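Long-range contacts in Non-reducing end alpha-L-arabinofuranosidase BoGH43B (Bacteroides ovatus, PDB 5JOZ), which hydrolyses terminal non-reducing alpha-L-arabinofuranosyl residues from the side branches of xyloglucan, converting S units to X units: residues F138-L149 with F159-G169; D16-Y27 with A77-F87. All coordinates share one frame; numbering follows the deposited sequence.

Contact 1: residues F138-L149 with F159-G169; sequences FLSPDNQGSFLL and FVEALRKVASG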
loop_
_atom_site.group_PDB
_atom_site.type_symbol
_atom_site.label_atom_id
_atom_site.label_comp_id
_atom_site.label_asym_id
_atom_site.label_seq_id
_atom_site.Cartn_x
_atom_site.Cartn_y
_atom_site.Cartn_z
ATOM N N PHE A 138 -4.639 22.048 9.859
ATOM C CA PHE A 138 -3.804 20.871 10.118
ATOM C C PHE A 138 -4.418 20.241 11.348
ATOM O O PHE A 138 -4.508 20.894 12.380
ATOM C CB PHE A 138 -2.341 21.272 10.384
ATOM C CG PHE A 138 -1.431 20.126 10.803
ATOM C CD1 PHE A 138 -1.412 19.660 12.127
ATOM C CD2 PHE A 138 -0.549 19.547 9.888
ATOM C CE1 PHE A 138 -0.568 18.624 12.516
ATOM C CE2 PHE A 138 0.302 18.504 10.271
ATOM C CZ PHE A 138 0.294 18.040 11.587
ATOM N N LEU A 139 -4.849 18.986 11.222
ATOM C CA LEU A 139 -5.390 18.223 12.319
ATOM C C LEU A 139 -4.528 16.965 12.467
ATOM O O LEU A 139 -4.212 16.305 11.472
ATOM C CB LEU A 139 -6.852 17.900 12.022
ATOM C CG LEU A 139 -7.646 17.039 13.009
ATOM C CD1 LEU A 139 -7.841 17.740 14.341
ATOM C CD2 LEU A 139 -8.992 16.669 12.408
ATOM N N SER A 140 -4.116 16.658 13.693
ATOM C CA SER A 140 -3.428 15.415 13.980
ATOM C C SER A 140 -3.744 14.946 15.390
ATOM O O SER A 140 -4.120 15.766 16.229
ATOM C CB SER A 140 -1.924 15.602 13.847
ATOM O OG SER A 140 -1.394 16.255 14.991
ATOM N N PRO A 141 -3.588 13.632 15.662
ATOM C CA PRO A 141 -3.554 13.158 17.040
ATOM C C PRO A 141 -2.229 13.503 17.685
ATOM O O PRO A 141 -1.265 13.769 16.973
ATOM C CB PRO A 141 -3.705 11.642 16.908
ATOM C CG PRO A 141 -3.172 11.319 15.562
ATOM C CD PRO A 141 -3.449 12.525 14.704
ATOM N N ASP A 142 -2.184 13.492 19.017
ATOM C CA ASP A 142 -0.975 13.863 19.765
ATOM C C ASP A 142 -0.262 12.684 20.450
ATOM O O ASP A 142 0.624 12.901 21.279
ATOM C CB ASP A 142 -1.278 15.018 20.748
ATOM C CG ASP A 142 -1.956 14.567 22.047
ATOM O OD1 ASP A 142 -2.602 13.501 22.090
ATOM O OD2 ASP A 142 -1.838 15.310 23.046
ATOM N N ASN A 143 -0.638 11.453 20.097
ATOM C CA ASN A 143 -0.096 10.236 20.725
ATOM C C ASN A 143 -0.357 10.180 22.237
ATOM O O ASN A 143 0.372 9.511 22.974
ATOM C CB ASN A 143 1.408 10.087 20.424
ATOM N N GLN A 144 -1.389 10.900 22.682
ATOM C CA GLN A 144 -1.846 10.901 24.072
ATOM C C GLN A 144 -3.392 10.907 24.180
ATOM O O GLN A 144 -3.945 11.301 25.214
ATOM C CB GLN A 144 -1.259 12.118 24.803
ATOM N N GLY A 145 -4.076 10.455 23.125
ATOM C CA GLY A 145 -5.540 10.384 23.090
ATOM C C GLY A 145 -6.286 11.618 22.589
ATOM O O GLY A 145 -7.507 11.564 22.447
ATOM N N SER A 146 -5.575 12.712 22.300
ATOM C CA SER A 146 -6.197 13.992 21.938
ATOM C C SER A 146 -5.966 14.368 20.480
ATOM O O SER A 146 -5.054 13.835 19.847
ATOM C CB SER A 146 -5.662 15.088 22.850
ATOM O OG SER A 146 -5.981 14.799 24.206
ATOM N N PHE A 147 -6.798 15.275 19.950
ATOM C CA PHE A 147 -6.632 15.789 18.576
ATOM C C PHE A 147 -6.234 17.263 18.597
ATOM O O PHE A 147 -6.820 18.039 19.344
ATOM C CB PHE A 147 -7.910 15.622 17.759
ATOM C CG PHE A 147 -8.329 14.198 17.582
ATOM C CD1 PHE A 147 -7.461 13.273 17.005
ATOM C CD2 PHE A 147 -9.589 13.774 17.980
ATOM C CE1 PHE A 147 -7.832 11.945 16.845
ATOM C CE2 PHE A 147 -9.974 12.444 17.820
ATOM C CZ PHE A 147 -9.093 11.530 17.252
ATOM N N LEU A 148 -5.254 17.629 17.767
ATOM C CA LEU A 148 -4.675 18.977 17.749
ATOM C C LEU A 148 -5.009 19.658 16.447
ATOM O O LEU A 148 -4.781 19.093 15.384
ATOM C CB LEU A 148 -3.158 18.909 17.880
ATOM C CG LEU A 148 -2.623 18.148 19.087
ATOM C CD1 LEU A 148 -1.103 18.093 19.030
ATOM C CD2 LEU A 148 -3.105 18.755 20.394
ATOM N N LEU A 149 -5.548 20.866 16.525
ATOM C CA LEU A 149 -5.851 21.661 15.344
ATOM C C LEU A 149 -4.925 22.879 15.294
ATOM O O LEU A 149 -4.567 23.433 16.333
ATOM C CB LEU A 149 -7.307 22.118 15.372
ATOM C CG LEU A 149 -7.857 22.696 14.065
ATOM C CD1 LEU A 149 -7.947 21.644 12.955
ATOM C CD2 LEU A 149 -9.225 23.311 14.329
ATOM N N PHE A 159 3.280 27.230 10.844
ATOM C CA PHE A 159 2.028 27.458 11.554
ATOM C C PHE A 159 1.781 28.946 11.759
ATOM O O PHE A 159 2.526 29.603 12.493
ATOM C CB PHE A 159 2.024 26.721 12.895
ATOM C CG PHE A 159 1.931 25.242 12.738
ATOM C CD1 PHE A 159 0.709 24.644 12.466
ATOM C CD2 PHE A 159 3.068 24.449 12.808
ATOM C CE1 PHE A 159 0.618 23.274 12.299
ATOM C CE2 PHE A 159 2.982 23.076 12.644
ATOM C CZ PHE A 159 1.755 22.491 12.386
ATOM N N VAL A 160 0.753 29.465 11.082
ATOM C CA VAL A 160 0.262 30.832 11.308
ATOM C C VAL A 160 -0.600 30.909 12.581
ATOM O O VAL A 160 -0.517 31.902 13.319
ATOM C CB VAL A 160 -0.456 31.441 10.062
ATOM C CG1 VAL A 160 0.496 31.488 8.878
ATOM C CG2 VAL A 160 -1.735 30.701 9.672
ATOM N N GLU A 161 -1.425 29.880 12.821
ATOM C CA GLU A 161 -2.100 29.673 14.117
ATOM C C GLU A 161 -1.585 28.342 14.656
ATOM O O GLU A 161 -1.697 27.315 13.985
ATOM C CB GLU A 161 -3.639 29.656 13.992
ATOM C CG GLU A 161 -4.234 30.820 13.189
ATOM C CD GLU A 161 -5.769 30.885 13.188
ATOM O OE1 GLU A 161 -6.337 31.166 12.102
ATOM O OE2 GLU A 161 -6.407 30.685 14.258
ATOM N N ALA A 162 -1.015 28.358 15.857
ATOM C CA ALA A 162 -0.335 27.183 16.397
ATOM C C ALA A 162 -1.289 26.078 16.814
ATOM O O ALA A 162 -2.462 26.321 17.099
ATOM C CB ALA A 162 0.540 27.565 17.571
ATOM N N LEU A 163 -0.742 24.867 16.856
ATOM C CA LEU A 163 -1.452 23.687 17.307
ATOM C C LEU A 163 -2.006 23.870 18.705
ATOM O O LEU A 163 -1.298 24.351 19.581
ATOM C CB LEU A 163 -0.514 22.478 17.348
ATOM C CG LEU A 163 0.095 21.964 16.051
ATOM C CD1 LEU A 163 0.872 20.695 16.349
ATOM C CD2 LEU A 163 -0.972 21.709 15.002
ATOM N N ARG A 164 -3.260 23.467 18.907
ATOM C CA ARG A 164 -3.817 23.301 20.251
ATOM C C ARG A 164 -4.846 22.166 20.298
ATOM O O ARG A 164 -5.475 21.847 19.283
ATOM C CB ARG A 164 -4.444 24.609 20.728
ATOM C CG ARG A 164 -5.783 24.963 20.097
ATOM C CD ARG A 164 -6.018 26.468 20.115
ATOM N NE ARG A 164 -5.210 27.135 19.092
ATOM C CZ ARG A 164 -4.936 28.439 19.046
ATOM N NH1 ARG A 164 -5.398 29.283 19.975
ATOM N NH2 ARG A 164 -4.183 28.907 18.050
ATOM N N LYS A 165 -5.010 21.576 21.483
ATOM C CA LYS A 165 -6.032 20.551 21.721
ATOM C C LYS A 165 -7.441 21.138 21.522
ATOM O O LYS A 165 -7.788 22.171 22.119
ATOM C CB LYS A 165 -5.873 19.954 23.129
ATOM C CG LYS A 165 -6.900 18.899 23.549
ATOM C CD LYS A 165 -6.570 18.364 24.950
ATOM C CE LYS A 165 -7.752 17.709 25.665
ATOM N NZ LYS A 165 -7.976 16.286 25.272
ATOM N N VAL A 166 -8.217 20.489 20.652
ATOM C CA VAL A 166 -9.614 20.860 20.385
ATOM C C VAL A 166 -10.627 19.766 20.757
ATOM O O VAL A 166 -11.790 20.062 21.007
ATOM C CB VAL A 166 -9.833 21.262 18.903
ATOM C CG1 VAL A 166 -8.971 22.451 18.541
ATOM C CG2 VAL A 166 -9.561 20.099 17.939
ATOM N N ALA A 167 -10.211 18.504 20.760
ATOM C CA ALA A 167 -11.124 17.392 21.070
ATOM C C ALA A 167 -10.287 16.203 21.471
ATOM O O ALA A 167 -9.078 16.328 21.577
ATOM C CB ALA A 167 -11.978 17.057 19.850
ATOM N N SER A 168 -10.920 15.059 21.699
ATOM C CA SER A 168 -10.186 13.819 21.919
ATOM C C SER A 168 -10.937 12.612 21.355
ATOM O O SER A 168 -12.003 12.740 20.737
ATOM C CB SER A 168 -9.885 13.651 23.417
ATOM O OG SER A 168 -10.944 13.020 24.104
ATOM N N GLY A 169 -10.356 11.438 21.544
ATOM C CA GLY A 169 -11.021 10.201 21.176
ATOM C C GLY A 169 -12.206 9.979 22.087
ATOM O O GLY A 169 -12.278 10.570 23.168
#

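Contact 2: residues D16-Y27 with A77-F87; sequences DPSICRVGDDFY and APTLRYHDGTF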
loop_
_atom_site.group_PDB
_atom_site.type_symbol
_atom_site.label_atom_id
_atom_site.label_comp_id
_atom_site.label_asym_id
_atom_site.label_seq_id
_atom_site.Cartn_x
_atom_site.Cartn_y
_atom_site.Cartn_z
ATOM N N ASP A 16 -4.983 2.930 4.405
ATOM C CA ASP A 16 -5.088 4.340 4.823
ATOM C C ASP A 16 -5.524 5.246 3.667
ATOM O O ASP A 16 -4.866 6.259 3.390
ATOM C CB ASP A 16 -3.754 4.826 5.414
ATOM C CG ASP A 16 -3.304 4.012 6.611
ATOM O OD1 ASP A 16 -4.111 3.824 7.538
ATOM O OD2 ASP A 16 -2.126 3.593 6.650
ATOM N N PRO A 17 -6.623 4.875 2.977
ATOM C CA PRO A 17 -6.987 5.601 1.771
ATOM C C PRO A 17 -7.381 7.034 2.072
ATOM O O PRO A 17 -8.144 7.257 3.024
ATOM C CB PRO A 17 -8.190 4.810 1.234
ATOM C CG PRO A 17 -8.800 4.188 2.435
ATOM C CD PRO A 17 -7.625 3.843 3.305
ATOM N N SER A 18 -6.867 7.986 1.286
ATOM C CA SER A 18 -7.349 9.370 1.333
ATOM C C SER A 18 -7.769 9.834 -0.055
ATOM O O SER A 18 -7.038 9.632 -1.021
ATOM C CB SER A 18 -6.291 10.294 1.905
ATOM O OG SER A 18 -6.775 11.613 1.964
ATOM N N ILE A 19 -8.932 10.480 -0.139
ATOM C CA ILE A 19 -9.566 10.823 -1.425
ATOM C C ILE A 19 -9.827 12.318 -1.571
ATOM O O ILE A 19 -10.027 13.003 -0.585
ATOM C CB ILE A 19 -10.916 10.077 -1.590
ATOM C CG1 ILE A 19 -11.405 10.134 -3.039
ATOM C CG2 ILE A 19 -11.995 10.619 -0.648
ATOM C CD1 ILE A 19 -12.348 9.002 -3.381
ATOM N N CYS A 20 -9.836 12.809 -2.809
ATOM C CA CYS A 20 -10.387 14.129 -3.108
ATOM C C CYS A 20 -10.994 14.142 -4.491
ATOM O O CYS A 20 -10.540 13.429 -5.389
ATOM C CB CYS A 20 -9.339 15.242 -2.967
ATOM S SG CYS A 20 -8.143 15.344 -4.313
ATOM N N ARG A 21 -12.031 14.959 -4.644
ATOM C CA ARG A 21 -12.711 15.159 -5.911
ATOM C C ARG A 21 -12.361 16.542 -6.429
ATOM O O ARG A 21 -12.485 17.534 -5.713
ATOM C CB ARG A 21 -14.220 15.045 -5.734
ATOM C CG ARG A 21 -14.989 15.071 -7.043
ATOM C CD ARG A 21 -16.488 15.032 -6.802
ATOM N NE ARG A 21 -16.952 16.220 -6.097
ATOM C CZ ARG A 21 -17.080 17.429 -6.637
ATOM N NH1 ARG A 21 -17.510 18.438 -5.883
ATOM N NH2 ARG A 21 -16.773 17.656 -7.916
ATOM N N VAL A 22 -11.921 16.582 -7.681
ATOM C CA VAL A 22 -11.612 17.813 -8.389
ATOM C C VAL A 22 -12.459 17.795 -9.667
ATOM O O VAL A 22 -12.073 17.167 -10.651
ATOM C CB VAL A 22 -10.109 17.870 -8.728
ATOM C CG1 VAL A 22 -9.777 19.161 -9.474
ATOM C CG2 VAL A 22 -9.265 17.717 -7.462
ATOM N N GLY A 23 -13.626 18.442 -9.639
ATOM C CA GLY A 23 -14.538 18.428 -10.784
ATOM C C GLY A 23 -15.063 17.017 -11.004
ATOM O O GLY A 23 -15.558 16.406 -10.068
ATOM N N ASP A 24 -14.936 16.495 -12.227
ATOM C CA ASP A 24 -15.336 15.108 -12.543
ATOM C C ASP A 24 -14.291 14.040 -12.160
ATOM O O ASP A 24 -14.564 12.839 -12.282
ATOM C CB ASP A 24 -15.685 14.964 -14.037
ATOM C CG ASP A 24 -16.900 15.796 -14.444
ATOM O OD1 ASP A 24 -17.931 15.750 -13.740
ATOM O OD2 ASP A 24 -16.826 16.494 -15.481
ATOM N N ASP A 25 -13.117 14.457 -11.687
ATOM C CA ASP A 25 -12.026 13.528 -11.394
ATOM C C ASP A 25 -11.847 13.264 -9.902
ATOM O O ASP A 25 -11.969 14.181 -9.084
ATOM C CB ASP A 25 -10.749 14.067 -12.017
ATOM C CG ASP A 25 -10.853 14.132 -13.520
ATOM O OD1 ASP A 25 -10.934 13.046 -14.144
ATOM O OD2 ASP A 25 -10.900 15.251 -14.071
ATOM N N PHE A 26 -11.592 11.994 -9.570
ATOM C CA PHE A 26 -11.302 11.554 -8.206
ATOM C C PHE A 26 -9.881 11.046 -8.134
ATOM O O PHE A 26 -9.434 10.353 -9.024
ATOM C CB PHE A 26 -12.248 10.441 -7.761
ATOM C CG PHE A 26 -13.681 10.861 -7.704
ATOM C CD1 PHE A 26 -14.474 10.808 -8.841
ATOM C CD2 PHE A 26 -14.244 11.320 -6.519
ATOM C CE1 PHE A 26 -15.800 11.201 -8.802
ATOM C CE2 PHE A 26 -15.569 11.710 -6.473
ATOM C CZ PHE A 26 -16.348 11.651 -7.620
ATOM N N TYR A 27 -9.196 11.382 -7.047
ATOM C CA TYR A 27 -7.821 10.969 -6.815
ATOM C C TYR A 27 -7.706 10.385 -5.420
ATOM O O TYR A 27 -8.384 10.820 -4.488
ATOM C CB TYR A 27 -6.892 12.165 -6.985
ATOM C CG TYR A 27 -6.978 12.738 -8.372
ATOM C CD1 TYR A 27 -6.352 12.103 -9.439
ATOM C CD2 TYR A 27 -7.696 13.896 -8.632
ATOM C CE1 TYR A 27 -6.442 12.607 -10.727
ATOM C CE2 TYR A 27 -7.780 14.415 -9.915
ATOM C CZ TYR A 27 -7.158 13.761 -10.959
ATOM O OH TYR A 27 -7.235 14.249 -12.236
ATOM N N ALA A 77 0.031 6.797 7.098
ATOM C CA ALA A 77 -1.178 7.350 6.460
ATOM C C ALA A 77 -0.983 8.734 5.851
ATOM O O ALA A 77 -0.606 9.661 6.560
ATOM C CB ALA A 77 -2.322 7.402 7.453
ATOM N N PRO A 78 -1.215 8.870 4.533
ATOM C CA PRO A 78 -1.209 10.155 3.870
ATOM C C PRO A 78 -2.606 10.754 3.807
ATOM O O PRO A 78 -3.599 10.013 3.822
ATOM C CB PRO A 78 -0.773 9.793 2.468
ATOM C CG PRO A 78 -1.481 8.491 2.234
ATOM C CD PRO A 78 -1.530 7.801 3.569
ATOM N N THR A 79 -2.682 12.074 3.711
ATOM C CA THR A 79 -3.936 12.742 3.379
ATOM C C THR A 79 -3.717 13.528 2.071
ATOM O O THR A 79 -2.672 14.154 1.907
ATOM C CB THR A 79 -4.415 13.619 4.558
ATOM O OG1 THR A 79 -4.678 12.777 5.687
ATOM C CG2 THR A 79 -5.665 14.395 4.210
ATOM N N LEU A 80 -4.690 13.459 1.154
ATOM C CA LEU A 80 -4.634 14.101 -0.176
ATOM C C LEU A 80 -5.730 15.161 -0.286
ATOM O O LEU A 80 -6.904 14.864 -0.083
ATOM C CB LEU A 80 -4.843 13.054 -1.279
ATOM C CG LEU A 80 -5.192 13.467 -2.717
ATOM C CD1 LEU A 80 -4.095 14.281 -3.370
ATOM C CD2 LEU A 80 -5.443 12.233 -3.570
ATOM N N ARG A 81 -5.351 16.391 -0.614
ATOM C CA ARG A 81 -6.331 17.460 -0.817
ATOM C C ARG A 81 -5.965 18.318 -2.018
ATOM O O ARG A 81 -4.864 18.209 -2.558
ATOM C CB ARG A 81 -6.444 18.324 0.443
ATOM C CG ARG A 81 -6.837 17.579 1.712
ATOM C CD ARG A 81 -8.284 17.120 1.678
ATOM N NE ARG A 81 -8.683 16.389 2.898
ATOM C CZ ARG A 81 -8.999 15.088 2.987
ATOM N NH1 ARG A 81 -8.970 14.280 1.934
ATOM N NH2 ARG A 81 -9.363 14.582 4.161
ATOM N N TYR A 82 -6.913 19.154 -2.429
ATOM C CA TYR A 82 -6.770 20.029 -3.595
ATOM C C TYR A 82 -7.321 21.426 -3.290
ATOM O O TYR A 82 -8.438 21.545 -2.782
ATOM C CB TYR A 82 -7.529 19.432 -4.779
ATOM C CG TYR A 82 -7.530 20.291 -6.021
ATOM C CD1 TYR A 82 -6.476 20.229 -6.932
ATOM C CD2 TYR A 82 -8.587 21.170 -6.289
ATOM C CE1 TYR A 82 -6.476 21.008 -8.078
ATOM C CE2 TYR A 82 -8.593 21.957 -7.434
ATOM C CZ TYR A 82 -7.537 21.868 -8.329
ATOM O OH TYR A 82 -7.531 22.640 -9.469
ATOM N N HIS A 83 -6.541 22.462 -3.621
ATOM C CA HIS A 83 -6.953 23.857 -3.460
ATOM C C HIS A 83 -6.289 24.785 -4.480
ATOM O O HIS A 83 -5.057 24.831 -4.577
ATOM C CB HIS A 83 -6.646 24.343 -2.042
ATOM C CG HIS A 83 -7.137 25.732 -1.756
ATOM N ND1 HIS A 83 -8.475 26.073 -1.788
ATOM C CD2 HIS A 83 -6.469 26.864 -1.424
ATOM C CE1 HIS A 83 -8.607 27.354 -1.494
ATOM N NE2 HIS A 83 -7.406 27.858 -1.273
ATOM N N ASP A 84 -7.121 25.518 -5.227
ATOM C CA ASP A 84 -6.676 26.535 -6.190
ATOM C C ASP A 84 -5.547 26.060 -7.108
ATOM O O ASP A 84 -4.408 26.547 -7.039
ATOM C CB ASP A 84 -6.286 27.831 -5.452
ATOM C CG ASP A 84 -7.479 28.727 -5.173
ATOM O OD1 ASP A 84 -8.554 28.210 -4.789
ATOM O OD2 ASP A 84 -7.331 29.957 -5.341
ATOM N N GLY A 85 -5.875 25.074 -7.936
ATOM C CA GLY A 85 -4.952 24.564 -8.953
ATOM C C GLY A 85 -3.774 23.745 -8.457
ATOM O O GLY A 85 -2.908 23.398 -9.259
ATOM N N THR A 86 -3.748 23.416 -7.161
ATOM C CA THR A 86 -2.618 22.738 -6.533
ATOM C C THR A 86 -3.092 21.551 -5.648
ATOM O O THR A 86 -3.967 21.721 -4.794
ATOM C CB THR A 86 -1.797 23.741 -5.684
ATOM O OG1 THR A 86 -1.271 24.769 -6.532
ATOM C CG2 THR A 86 -0.637 23.056 -4.948
ATOM N N PHE A 87 -2.496 20.370 -5.858
ATOM C CA PHE A 87 -2.748 19.184 -5.034
ATOM C C PHE A 87 -1.756 19.159 -3.900
ATOM O O PHE A 87 -0.618 19.544 -4.093
ATOM C CB PHE A 87 -2.568 17.903 -5.847
ATOM C CG PHE A 87 -3.573 17.742 -6.928
ATOM C CD1 PHE A 87 -3.399 18.371 -8.156
ATOM C CD2 PHE A 87 -4.698 16.952 -6.730
ATOM C CE1 PHE A 87 -4.341 18.228 -9.161
ATOM C CE2 PHE A 87 -5.638 16.804 -7.736
ATOM C CZ PHE A 87 -5.467 17.443 -8.946
HETATM O O HOH W 1 -5.111 8.205 5.245
#

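Contact 1: residues F138-L149 with F159-G169
Val166 is one residue too many for the ladder: Phe147 pairs with Ala167, yet Leu148 already pairs with Lys165, so the strand 162-168 bulges at Val166. Both backbone polar atoms of Phe147 stay satisfied across this step, its N giving a nearly straight bond to Ala167 O (3.0 Å) and its O taking Val166 N (3.1 Å). The extra valine side chain is not wasted, since its CG1 lies 3.6 Å from Leu149 CB and the residue also packs on Ile189.

On the face carrying Ser146, Leu148, Lys165 and Ser168, the lysine reaches diagonally. Its CG stands anti to the backbone N (chi1 178°), the chain runs out extended, and a bend at the last torsion (chi4 83°) turns NZ onto Ser146 OG, 2.7 Å away. With alanine in place of Ser146, the Lys165 ammonium would probably lose this mate and the end of its chain be left free to swing. The loop before this serine is held by Asp142, whose OD1 takes Gln144 N in an Asx turn and Ser146 N from the opposite face of the carboxylate.

Strands 146-152 and 159-168 form a hairpin, the third and fourth strands of a four-stranded antiparallel blade of the five-bladed beta-propeller of family 43; strand 135-141 lies next to them. From the other face, Phe147 points its ring at the next blade, against Pro178 and Ile189, while ring atom CE2 sits 3.6 Å from Ser168 O.

At the far end an aromatic pair spans the blade from the second strand to the start of the fourth: Phe159 sets its edge toward the face of Phe138 in a T-shaped stack, centroids 5.5 Å apart and planes at 87°. Beside it Leu163 brings CD2 to 3.6 Å from Phe138 CD1, and Tyr124 packs on the same leucine.

Contact 2: residues D16-Y27 with A77-F87
Val22 lies across Tyr82 at about a right angle, both of its methyls over one face of the ring. CG1 makes a CH-pi contact 3.7 Å from the ring centroid, and CG2 comes down near the ring's root, 3.4 Å from Tyr82 CG. Tyr82 in turn lays its CD1 edge over the face of Phe87, and Phe87 sends its own edge to the face of Tyr27: a T-shaped pair, centroids 5.3 Å apart and planes at 85°. Tyr27 and Phe87 thus cross at about a right angle, as Val22 and Tyr82 do, and the three rings interlock instead of lying flat on one another. Cys20 SG fills in at the edge of Phe87 and against Leu80, whose CD2 methyl rests against the backbone carbonyl and CB of Tyr27.

Toward the N-terminal ends of the two strands, packing gives way to polar contacts. Ser18 has OG anti to its backbone nitrogen (chi1 -179°), which carries the hydroxyl across to accept Leu80 N at 2.9 Å in a nearly straight bond. The same OG is hydrogen-bonded to Asp240, whose carboxylate also salt-bridges Arg81; the second anion at that guanidinium is Glu130. Thr79 CG2 sits over the centre of one guanidinium face, packing against it in this buried network.

Beyond Ser18, one water donates to Asp16 O (2.7 Å) and Pro78 O (2.8 Å), linking two carbonyls, one from each chain segment. Asp16 packs its CB 3.6 Å from Ala77 CB, while OD2 is held by Ser31.

The strands 18-22 and 79-83 run parallel, 11° apart with axes 5.6 Å at closest, but belong to different sheets: they are the innermost strands of adjacent blades of a five-bladed beta-propeller, and strand 18-22 begins just after Asp16, the inferred proton acceptor.

In the fold
Contact 2 joins two neighbouring blades from inside the propeller, whereas contact 1 lies within the next blade, chiefly between its third and fourth strands; their centres are 22 Å apart and their nearest atoms about 7 Å. Strand 128-132 stands between them: Glu130 pairs with Arg81 of contact 2, and Ser128 is backbone-bonded to Leu139 of contact 1. Both approach the inferred catalytic centre. The side chain of Asp16 is about 6 Å from that of Glu176, the proposed proton donor; the side chain of Ala77 is about 3 Å from that of Asp126, and that of Phe147 about 7 Å from that of Glu176. The calcium ion belongs elsewhere, with Asp313, Gly341 and Asp499.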